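Local coordinates for AAR187Cp (PDB 3ZIL), which probably regulates sister-chromatid cohesion as the Wpl1 (Wapl-family) partner of cohesin, this chain being the helical C-terminal Wap1 domain, at residues R253-S258 and L282-N287; K141-N146 and A151-A156; I288-T293 and H368-R373. All coordinates share one frame; numbering follows the deposited sequence.

All three contacts lie in the all-helical Wap1 domain, an elongated array of helices without strands. Along the chain interaction 2 comes first, between the loop 141-146 and helix 147-158, followed by interaction 1 and then interaction 3. Interactions 1 and 3 are neighbours, their centres 14 Å apart, and share helix 272-289: one joins its 282-287 part to helix 248-261, the other joins the turn that follows it to helix 365-375. They touch where Asn287 meets Arg370. Interaction 2 lies on the opposite side of the chain's centre, its centre 34 Å from that of interaction 1 and 41 Å from that of interaction 3, so it belongs to a separate part of the array.

Interaction 1 of 3, residues R253-S258 and L282-N287; sequences RSLAMS and LGLLLN
Leu255 and Leu285 face each other with their CA atoms 7.1 Å apart, where the axes of the two short helical segments, running roughly antiparallel at 143°, come within 10.1 Å. No hydrogen bond joins the segments; leucine side chains carry the contact. Leu255 is the central piece. Its CB lies against the fork of Leu285, 3.8 Å from Leu285 CG and 3.8 Å from Leu285 CD2, and its CD1 runs on to Leu284. There the two side chains cross at about a right angle, and Leu255 CD1 presses on Leu284 CD2 at 3.5 Å, closer than usual van der Waals contact. The same CD1 also passes Leu285 CG at 4.1 Å, so that this one methyl touches both Leu284 and Leu285. The first torsions of these two differ: Leu284 CG stands opposite the backbone N (chi1 173°), whereas Leu285 CG lies beside it (chi1 -74°); Leu284 CD2 reaches the CD1 end of Leu255 while the Leu285 fork lies by its CB. This is antiparallel helix packing between helices 248-261 and 272-289, consecutive long helices of the Wap1 domain separated by the short helix 264-267. Helix 225-235 extends the apolar layer beyond Leu284 through Leu228, Leu231 and Ile232, while Phe304 packs on both Ala256 and Leu285. An alanine in place of Leu285 would lose the fork that meets Leu255 CB, is likely to leave that flank of Leu255 thinly packed, and would probably weaken the hold on Phe304. Ala256 stands at the margin, its backbone N 4.4 Å from Leu285 CD1. All four touching residues are buried, and beside them Ser258 OG is hydrogen-bonded to Gln281 OE1, a polar link between the same two helices.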
loop_
_atom_site.group_PDB
_atom_site.type_symbol
_atom_site.label_atom_id
_atom_site.label_comp_id
_atom_site.label_asym_id
_atom_site.label_seq_id
_atom_site.Cartn_x
_atom_site.Cartn_y
_atom_site.Cartn_z
ATOM N N ARG A 253 5.685 -5.300 -20.978
ATOM C CA ARG A 253 5.351 -4.355 -22.089
ATOM C C ARG A 253 4.881 -3.048 -21.564
ATOM O O ARG A 253 5.379 -2.039 -22.026
ATOM C CB ARG A 253 4.221 -4.786 -23.084
ATOM C CG ARG A 253 4.400 -6.141 -23.640
ATOM C CD ARG A 253 3.528 -6.495 -24.879
ATOM N NE ARG A 253 4.058 -7.815 -25.218
ATOM C CZ ARG A 253 3.550 -8.988 -24.824
ATOM N NH1 ARG A 253 2.373 -9.077 -24.171
ATOM N NH2 ARG A 253 4.197 -10.095 -25.146
ATOM N N SER A 254 3.836 -3.093 -20.696
ATOM C CA SER A 254 3.269 -1.897 -20.097
ATOM C C SER A 254 4.316 -1.019 -19.473
ATOM O O SER A 254 4.348 0.205 -19.744
ATOM C CB SER A 254 2.195 -2.244 -19.065
ATOM O OG SER A 254 1.228 -2.983 -19.780
ATOM N N LEU A 255 5.159 -1.618 -18.638
ATOM C CA LEU A 255 6.192 -0.847 -17.968
ATOM C C LEU A 255 7.181 -0.297 -18.997
ATOM O O LEU A 255 7.589 0.917 -18.882
ATOM C CB LEU A 255 6.953 -1.679 -16.901
ATOM C CG LEU A 255 6.073 -2.025 -15.677
ATOM C CD1 LEU A 255 6.767 -3.157 -14.863
ATOM C CD2 LEU A 255 5.874 -0.790 -14.818
ATOM N N ALA A 256 7.580 -1.137 -19.987
ATOM C CA ALA A 256 8.585 -0.624 -20.946
ATOM C C ALA A 256 7.977 0.549 -21.832
ATOM O O ALA A 256 8.687 1.465 -22.256
ATOM C CB ALA A 256 9.195 -1.745 -21.767
ATOM N N MET A 257 6.663 0.601 -21.991
ATOM C CA MET A 257 6.125 1.623 -22.860
ATOM C C MET A 257 6.007 2.910 -22.083
ATOM O O MET A 257 6.432 3.967 -22.543
ATOM C CB MET A 257 4.785 1.210 -23.446
ATOM C CG MET A 257 4.996 0.381 -24.717
ATOM S SD MET A 257 3.579 -0.687 -24.934
ATOM C CE MET A 257 3.632 -0.996 -26.709
ATOM N N SER A 258 5.474 2.782 -20.882
ATOM C CA SER A 258 5.577 3.850 -19.924
ATOM C C SER A 258 6.998 4.495 -19.751
ATOM O O SER A 258 7.186 5.749 -19.834
ATOM C CB SER A 258 5.014 3.407 -18.615
ATOM O OG SER A 258 5.185 4.499 -17.778
ATOM N N LEU A 282 11.345 1.261 -13.161
ATOM C CA LEU A 282 12.593 0.524 -13.464
ATOM C C LEU A 282 12.925 -0.496 -12.345
ATOM O O LEU A 282 13.342 -1.581 -12.624
ATOM C CB LEU A 282 13.775 1.493 -13.665
ATOM C CG LEU A 282 13.679 2.267 -14.990
ATOM C CD1 LEU A 282 14.445 3.603 -14.988
ATOM C CD2 LEU A 282 14.116 1.415 -16.206
ATOM N N GLY A 283 12.728 -0.114 -11.096
ATOM C CA GLY A 283 12.926 -1.026 -9.976
ATOM C C GLY A 283 11.996 -2.211 -10.192
ATOM O O GLY A 283 12.398 -3.364 -9.986
ATOM N N LEU A 284 10.769 -1.964 -10.658
ATOM C CA LEU A 284 9.868 -3.127 -10.857
ATOM C C LEU A 284 10.335 -3.990 -12.061
ATOM O O LEU A 284 10.415 -5.213 -11.951
ATOM C CB LEU A 284 8.402 -2.698 -10.941
ATOM C CG LEU A 284 7.439 -3.808 -11.312
ATOM C CD1 LEU A 284 7.483 -4.901 -10.244
ATOM C CD2 LEU A 284 6.036 -3.263 -11.469
ATOM N N LEU A 285 10.623 -3.339 -13.210
ATOM C CA LEU A 285 11.332 -4.027 -14.281
ATOM C C LEU A 285 12.518 -4.905 -13.787
ATOM O O LEU A 285 12.619 -6.095 -14.178
ATOM C CB LEU A 285 11.795 -3.074 -15.363
ATOM C CG LEU A 285 10.577 -2.622 -16.212
ATOM C CD1 LEU A 285 10.895 -1.389 -17.036
ATOM C CD2 LEU A 285 10.152 -3.804 -17.076
ATOM N N LEU A 286 13.402 -4.309 -13.010
ATOM C CA LEU A 286 14.610 -4.985 -12.514
ATOM C C LEU A 286 14.279 -6.271 -11.742
ATOM O O LEU A 286 14.914 -7.325 -11.963
ATOM C CB LEU A 286 15.467 -4.018 -11.660
ATOM C CG LEU A 286 16.818 -4.626 -11.148
ATOM C CD1 LEU A 286 17.762 -4.885 -12.314
ATOM C CD2 LEU A 286 17.511 -3.675 -10.144
ATOM N N ASN A 287 13.281 -6.161 -10.855
ATOM C CA ASN A 287 12.783 -7.276 -10.103
ATOM C C ASN A 287 12.354 -8.397 -11.056
ATOM O O ASN A 287 12.661 -9.554 -10.838
ATOM C CB ASN A 287 11.646 -6.865 -9.148
ATOM C CG ASN A 287 12.112 -6.875 -7.674
ATOM O OD1 ASN A 287 13.337 -6.955 -7.402
ATOM N ND2 ASN A 287 11.159 -6.777 -6.732
#

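Interaction 2 of 3, residues K141-N146 and A151-A156; sequences KLKFTN and ALYIWA
Lys143 NZ is gripped from two residues: it forms a salt bridge with Asp92 OD2 on helix 81-93, its stronger partner, and donates a weak hydrogen bond of 3.4 Å to Tyr153 OH. The lysine chain crosses the tyrosine at about a right angle. The extended first part of the chain, CG anti to the backbone N, lays CD over one face of the phenol ring, displaced toward the rim, with Lys143 CD 4.1 Å from Tyr153 CZ; the bend at chi3 (-57°) then turns CE and NZ toward the hydroxyl. Farther back along the tyrosine, Phe144 meets the root of the side chain: Phe144 CE2 lies 3.4 Å from both Tyr153 CG and Tyr153 CB, and Phe144 CZ is 3.8 Å from Tyr153 CD1. The two aromatic planes are inclined at 52°, with centroids 5.3 Å apart, an oblique arrangement that is neither a stack nor a T. The contact folds the loop leaving helix 129-141 back onto the next helix, 147-158, whose N-cap residue is Asn146. With only four residues between the segments, the loop turns closely into the helix, and Lys143 and Phe144 pack on a side chain about two turns into it. Tyr153 is brought out to them with CG anti to its backbone N (chi1 -176°). Tyr150, one turn earlier in the same helix, makes an edge-to-face pair with Phe144, so the phenylalanine is engaged by two tyrosines. Asp92 touches Tyr153 as well as holding the lysine, which places the carboxylate beside the phenol and ammonium groups; its negative charge would be expected to balance that of Lys143 at this surface contact.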
loop_
_atom_site.group_PDB
_atom_site.type_symbol
_atom_site.label_atom_id
_atom_site.label_comp_id
_atom_site.label_asym_id
_atom_site.label_seq_id
_atom_site.Cartn_x
_atom_site.Cartn_y
_atom_site.Cartn_z
ATOM N N LYS A 141 -20.601 15.595 10.145
ATOM C CA LYS A 141 -19.375 15.942 10.859
ATOM C C LYS A 141 -18.204 14.945 10.807
ATOM O O LYS A 141 -17.119 15.286 11.227
ATOM C CB LYS A 141 -19.721 16.215 12.330
ATOM C CG LYS A 141 -20.297 17.602 12.576
ATOM C CD LYS A 141 -21.270 17.609 13.758
ATOM C CE LYS A 141 -22.001 18.959 13.797
ATOM N NZ LYS A 141 -23.036 18.877 14.839
ATOM N N LEU A 142 -18.446 13.686 10.406
ATOM C CA LEU A 142 -17.408 12.625 10.533
ATOM C C LEU A 142 -16.350 12.841 9.476
ATOM O O LEU A 142 -16.650 13.336 8.390
ATOM C CB LEU A 142 -18.043 11.274 10.244
ATOM C CG LEU A 142 -18.825 10.724 11.456
ATOM C CD1 LEU A 142 -19.638 9.563 10.958
ATOM C CD2 LEU A 142 -17.850 10.335 12.617
ATOM N N LYS A 143 -15.135 12.494 9.805
ATOM C CA LYS A 143 -14.071 12.488 8.849
ATOM C C LYS A 143 -14.385 11.583 7.629
ATOM O O LYS A 143 -13.940 11.887 6.516
ATOM C CB LYS A 143 -12.826 11.976 9.564
ATOM C CG LYS A 143 -11.530 12.102 8.756
ATOM C CD LYS A 143 -10.375 11.679 9.659
ATOM C CE LYS A 143 -10.346 12.520 10.934
ATOM N NZ LYS A 143 -9.236 12.163 11.858
ATOM N N PHE A 144 -15.105 10.471 7.810
ATOM C CA PHE A 144 -15.445 9.530 6.682
ATOM C C PHE A 144 -16.843 9.005 6.934
ATOM O O PHE A 144 -17.193 8.736 8.085
ATOM C CB PHE A 144 -14.531 8.281 6.677
ATOM C CG PHE A 144 -13.050 8.581 6.442
ATOM C CD1 PHE A 144 -12.562 8.980 5.175
ATOM C CD2 PHE A 144 -12.122 8.496 7.503
ATOM C CE1 PHE A 144 -11.150 9.214 4.956
ATOM C CE2 PHE A 144 -10.730 8.761 7.286
ATOM C CZ PHE A 144 -10.246 9.113 6.045
ATOM N N THR A 145 -17.624 8.783 5.868
ATOM C CA THR A 145 -19.020 8.434 6.062
ATOM C C THR A 145 -19.348 6.962 5.745
ATOM O O THR A 145 -20.490 6.576 5.644
ATOM C CB THR A 145 -19.934 9.457 5.397
ATOM O OG1 THR A 145 -19.661 9.511 3.991
ATOM C CG2 THR A 145 -19.655 10.828 6.031
ATOM N N ASN A 146 -18.316 6.133 5.688
ATOM C CA ASN A 146 -18.538 4.757 5.492
ATOM C C ASN A 146 -17.369 4.039 6.159
ATOM O O ASN A 146 -16.291 4.654 6.428
ATOM C CB ASN A 146 -18.627 4.458 3.961
ATOM C CG ASN A 146 -17.306 4.789 3.239
ATOM O OD1 ASN A 146 -16.353 4.065 3.327
ATOM N ND2 ASN A 146 -17.261 5.911 2.552
ATOM N N ALA A 151 -12.263 2.325 8.279
ATOM C CA ALA A 151 -11.579 1.170 8.800
ATOM C C ALA A 151 -10.191 1.117 8.212
ATOM O O ALA A 151 -9.215 0.899 8.972
ATOM C CB ALA A 151 -12.344 -0.077 8.420
ATOM N N LEU A 152 -10.047 1.412 6.908
ATOM C CA LEU A 152 -8.650 1.607 6.316
ATOM C C LEU A 152 -7.822 2.662 7.130
ATOM O O LEU A 152 -6.657 2.443 7.498
ATOM C CB LEU A 152 -8.752 2.111 4.860
ATOM C CG LEU A 152 -9.208 1.037 3.826
ATOM C CD1 LEU A 152 -9.604 1.734 2.534
ATOM C CD2 LEU A 152 -8.092 -0.026 3.518
ATOM N N TYR A 153 -8.483 3.803 7.383
ATOM C CA TYR A 153 -7.872 4.888 8.155
ATOM C C TYR A 153 -7.466 4.464 9.574
ATOM O O TYR A 153 -6.377 4.708 9.980
ATOM C CB TYR A 153 -8.811 6.099 8.241
ATOM C CG TYR A 153 -8.183 7.271 8.944
ATOM C CD1 TYR A 153 -7.272 8.112 8.263
ATOM C CD2 TYR A 153 -8.459 7.521 10.284
ATOM C CE1 TYR A 153 -6.698 9.189 8.889
ATOM C CE2 TYR A 153 -7.862 8.570 10.922
ATOM C CZ TYR A 153 -7.002 9.399 10.219
ATOM O OH TYR A 153 -6.415 10.434 10.922
ATOM N N ILE A 154 -8.377 3.827 10.327
ATOM C CA ILE A 154 -8.046 3.390 11.633
ATOM C C ILE A 154 -6.854 2.445 11.590
ATOM O O ILE A 154 -5.933 2.553 12.428
ATOM C CB ILE A 154 -9.235 2.657 12.323
ATOM C CG1 ILE A 154 -10.417 3.596 12.456
ATOM C CG2 ILE A 154 -8.735 2.032 13.639
ATOM C CD1 ILE A 154 -10.032 4.793 13.380
ATOM N N TRP A 155 -6.932 1.464 10.683
ATOM C CA TRP A 155 -5.956 0.410 10.567
ATOM C C TRP A 155 -4.596 0.977 10.271
ATOM O O TRP A 155 -3.613 0.594 10.912
ATOM C CB TRP A 155 -6.396 -0.500 9.397
ATOM C CG TRP A 155 -5.546 -1.748 9.214
ATOM C CD1 TRP A 155 -4.332 -2.111 9.872
ATOM C CD2 TRP A 155 -5.793 -2.818 8.246
ATOM N NE1 TRP A 155 -3.840 -3.300 9.380
ATOM C CE2 TRP A 155 -4.652 -3.755 8.358
ATOM C CE3 TRP A 155 -6.779 -3.047 7.268
ATOM C CZ2 TRP A 155 -4.608 -4.906 7.624
ATOM C CZ3 TRP A 155 -6.705 -4.196 6.501
ATOM C CH2 TRP A 155 -5.643 -5.122 6.694
ATOM N N ALA A 156 -4.509 1.942 9.353
ATOM C CA ALA A 156 -3.194 2.437 8.958
ATOM C C ALA A 156 -2.759 3.455 10.022
ATOM O O ALA A 156 -1.568 3.681 10.191
ATOM C CB ALA A 156 -3.250 3.144 7.678
#

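Interaction 3 of 3, residues I288-T293 and H368-R373; sequences IVSEAT and HTRITR
The guanidinium group of Arg370 carries Ser290 OG over the centre of one face, 3.2 Å above its plane, and Glu291 OE2 at its edge. The serine oxygen is 3.3 Å from Arg370 CZ, yet no N-H points at it, so this is packing on the flat group; the hydroxyl is hydrogen-bonded to Leu286 O. Ser290 CB meanwhile rests 4.1 Å from Arg370 CG. At the edge, Arg370 NH2 donates to Glu291 OE2 over 3.0 Å in a salt bridge with an angle of 144° at the hydrogen. Glu291 OE2 offers its anti lone pair and sits 21° out of the guanidinium plane; the carboxylate and guanidinium planes are 57° apart, and one oxygen makes the bond. A bend at chi2 swings the glutamate's end toward the arginine. The contact joins the turn following helix 272-289 to helix 365-375 near the C-terminus of the chain, with Tyr332 touching Ser290. Arg370 NH1 also bonds to Asn287 OD1. The carboxylate at NH2 would be expected to offset the charge of the buried arginine, and together with the amide oxygen at NH1 to restrict rotation of the guanidinium.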
loop_
_atom_site.group_PDB
_atom_site.type_symbol
_atom_site.label_atom_id
_atom_site.label_comp_id
_atom_site.label_asym_id
_atom_site.label_seq_id
_atom_site.Cartn_x
_atom_site.Cartn_y
_atom_site.Cartn_z
ATOM N N ILE A 288 11.722 -8.042 -12.154
ATOM C CA ILE A 288 11.176 -9.097 -13.057
ATOM C C ILE A 288 12.302 -9.567 -13.982
ATOM O O ILE A 288 12.530 -10.798 -14.118
ATOM C CB ILE A 288 9.993 -8.546 -13.914
ATOM C CG1 ILE A 288 8.798 -8.137 -13.017
ATOM C CG2 ILE A 288 9.501 -9.558 -14.979
ATOM C CD1 ILE A 288 7.851 -7.171 -13.687
ATOM N N VAL A 289 13.005 -8.613 -14.631
ATOM C CA VAL A 289 13.917 -9.037 -15.682
ATOM C C VAL A 289 15.212 -9.710 -15.225
ATOM O O VAL A 289 15.773 -10.473 -16.039
ATOM C CB VAL A 289 14.299 -7.936 -16.668
ATOM C CG1 VAL A 289 13.030 -7.362 -17.298
ATOM C CG2 VAL A 289 15.210 -6.907 -15.996
ATOM N N SER A 290 15.689 -9.426 -13.985
ATOM C CA SER A 290 16.880 -10.091 -13.439
ATOM C C SER A 290 16.535 -11.522 -13.002
ATOM O O SER A 290 17.407 -12.321 -12.734
ATOM C CB SER A 290 17.426 -9.309 -12.248
ATOM O OG SER A 290 16.516 -9.399 -11.161
ATOM N N GLU A 291 15.253 -11.859 -12.886
ATOM C CA GLU A 291 14.882 -13.199 -12.392
ATOM C C GLU A 291 14.222 -14.024 -13.501
ATOM O O GLU A 291 14.171 -15.199 -13.418
ATOM C CB GLU A 291 13.908 -13.098 -11.224
ATOM C CG GLU A 291 14.384 -12.212 -10.064
ATOM C CD GLU A 291 15.556 -12.857 -9.310
ATOM O OE1 GLU A 291 15.823 -14.047 -9.533
ATOM O OE2 GLU A 291 16.196 -12.202 -8.478
ATOM N N ALA A 292 13.657 -13.407 -14.508
ATOM C CA ALA A 292 12.869 -14.190 -15.508
ATOM C C ALA A 292 13.421 -13.874 -16.854
ATOM O O ALA A 292 13.015 -12.902 -17.453
ATOM C CB ALA A 292 11.371 -13.878 -15.466
ATOM N N THR A 293 14.355 -14.695 -17.332
ATOM C CA THR A 293 15.049 -14.361 -18.596
ATOM C C THR A 293 14.067 -14.381 -19.807
ATOM O O THR A 293 14.156 -13.552 -20.732
ATOM C CB THR A 293 16.359 -15.170 -18.741
ATOM O OG1 THR A 293 16.360 -15.852 -19.981
ATOM C CG2 THR A 293 16.524 -16.183 -17.599
ATOM N N HIS A 368 23.548 -3.944 -6.240
ATOM C CA HIS A 368 24.976 -4.219 -6.473
ATOM C C HIS A 368 25.134 -5.616 -7.060
ATOM O O HIS A 368 25.920 -5.880 -7.983
ATOM C CB HIS A 368 25.736 -4.118 -5.162
ATOM C CG HIS A 368 27.219 -4.437 -5.272
ATOM N ND1 HIS A 368 28.002 -3.948 -6.239
ATOM C CD2 HIS A 368 28.038 -5.181 -4.460
ATOM C CE1 HIS A 368 29.251 -4.361 -6.068
ATOM N NE2 HIS A 368 29.274 -5.125 -4.990
ATOM N N THR A 369 24.351 -6.498 -6.494
ATOM C CA THR A 369 24.435 -7.936 -6.643
ATOM C C THR A 369 23.876 -8.221 -8.076
ATOM O O THR A 369 24.388 -9.063 -8.825
ATOM C CB THR A 369 23.614 -8.461 -5.435
ATOM O OG1 THR A 369 24.442 -9.142 -4.494
ATOM C CG2 THR A 369 22.327 -9.187 -5.783
ATOM N N ARG A 370 22.873 -7.448 -8.487
ATOM C CA ARG A 370 22.350 -7.563 -9.856
ATOM C C ARG A 370 23.258 -7.013 -10.935
ATOM O O ARG A 370 23.268 -7.502 -12.048
ATOM C CB ARG A 370 20.947 -6.993 -9.923
ATOM C CG ARG A 370 20.035 -8.041 -9.316
ATOM C CD ARG A 370 18.885 -7.440 -8.616
ATOM N NE ARG A 370 17.944 -8.490 -8.273
ATOM C CZ ARG A 370 16.660 -8.274 -8.071
ATOM N NH1 ARG A 370 16.106 -7.044 -8.197
ATOM N NH2 ARG A 370 15.915 -9.286 -7.791
ATOM N N ILE A 371 23.999 -5.984 -10.583
ATOM C CA ILE A 371 24.987 -5.407 -11.450
ATOM C C ILE A 371 26.111 -6.447 -11.649
ATOM O O ILE A 371 26.459 -6.760 -12.768
ATOM C CB ILE A 371 25.565 -4.090 -10.883
ATOM C CG1 ILE A 371 24.507 -2.954 -10.857
ATOM C CG2 ILE A 371 26.731 -3.658 -11.764
ATOM C CD1 ILE A 371 24.890 -1.818 -9.919
ATOM N N THR A 372 26.653 -6.986 -10.561
ATOM C CA THR A 372 27.718 -7.983 -10.627
ATOM C C THR A 372 27.385 -9.130 -11.578
ATOM O O THR A 372 28.189 -9.484 -12.422
ATOM C CB THR A 372 27.979 -8.601 -9.249
ATOM O OG1 THR A 372 28.799 -7.707 -8.511
ATOM C CG2 THR A 372 28.696 -9.981 -9.417
ATOM N N ARG A 373 26.221 -9.739 -11.344
ATOM C CA ARG A 373 25.683 -10.812 -12.155
ATOM C C ARG A 373 25.716 -10.487 -13.652
ATOM O O ARG A 373 26.196 -11.314 -14.445
ATOM C CB ARG A 373 24.257 -11.179 -11.659
ATOM C CG ARG A 373 23.468 -12.129 -12.542
ATOM C CD ARG A 373 24.301 -13.370 -12.848
ATOM N NE ARG A 373 23.522 -14.588 -13.017
ATOM C CZ ARG A 373 23.928 -15.793 -12.616
ATOM N NH1 ARG A 373 25.088 -15.939 -11.987
ATOM N NH2 ARG A 373 23.162 -16.854 -12.817
#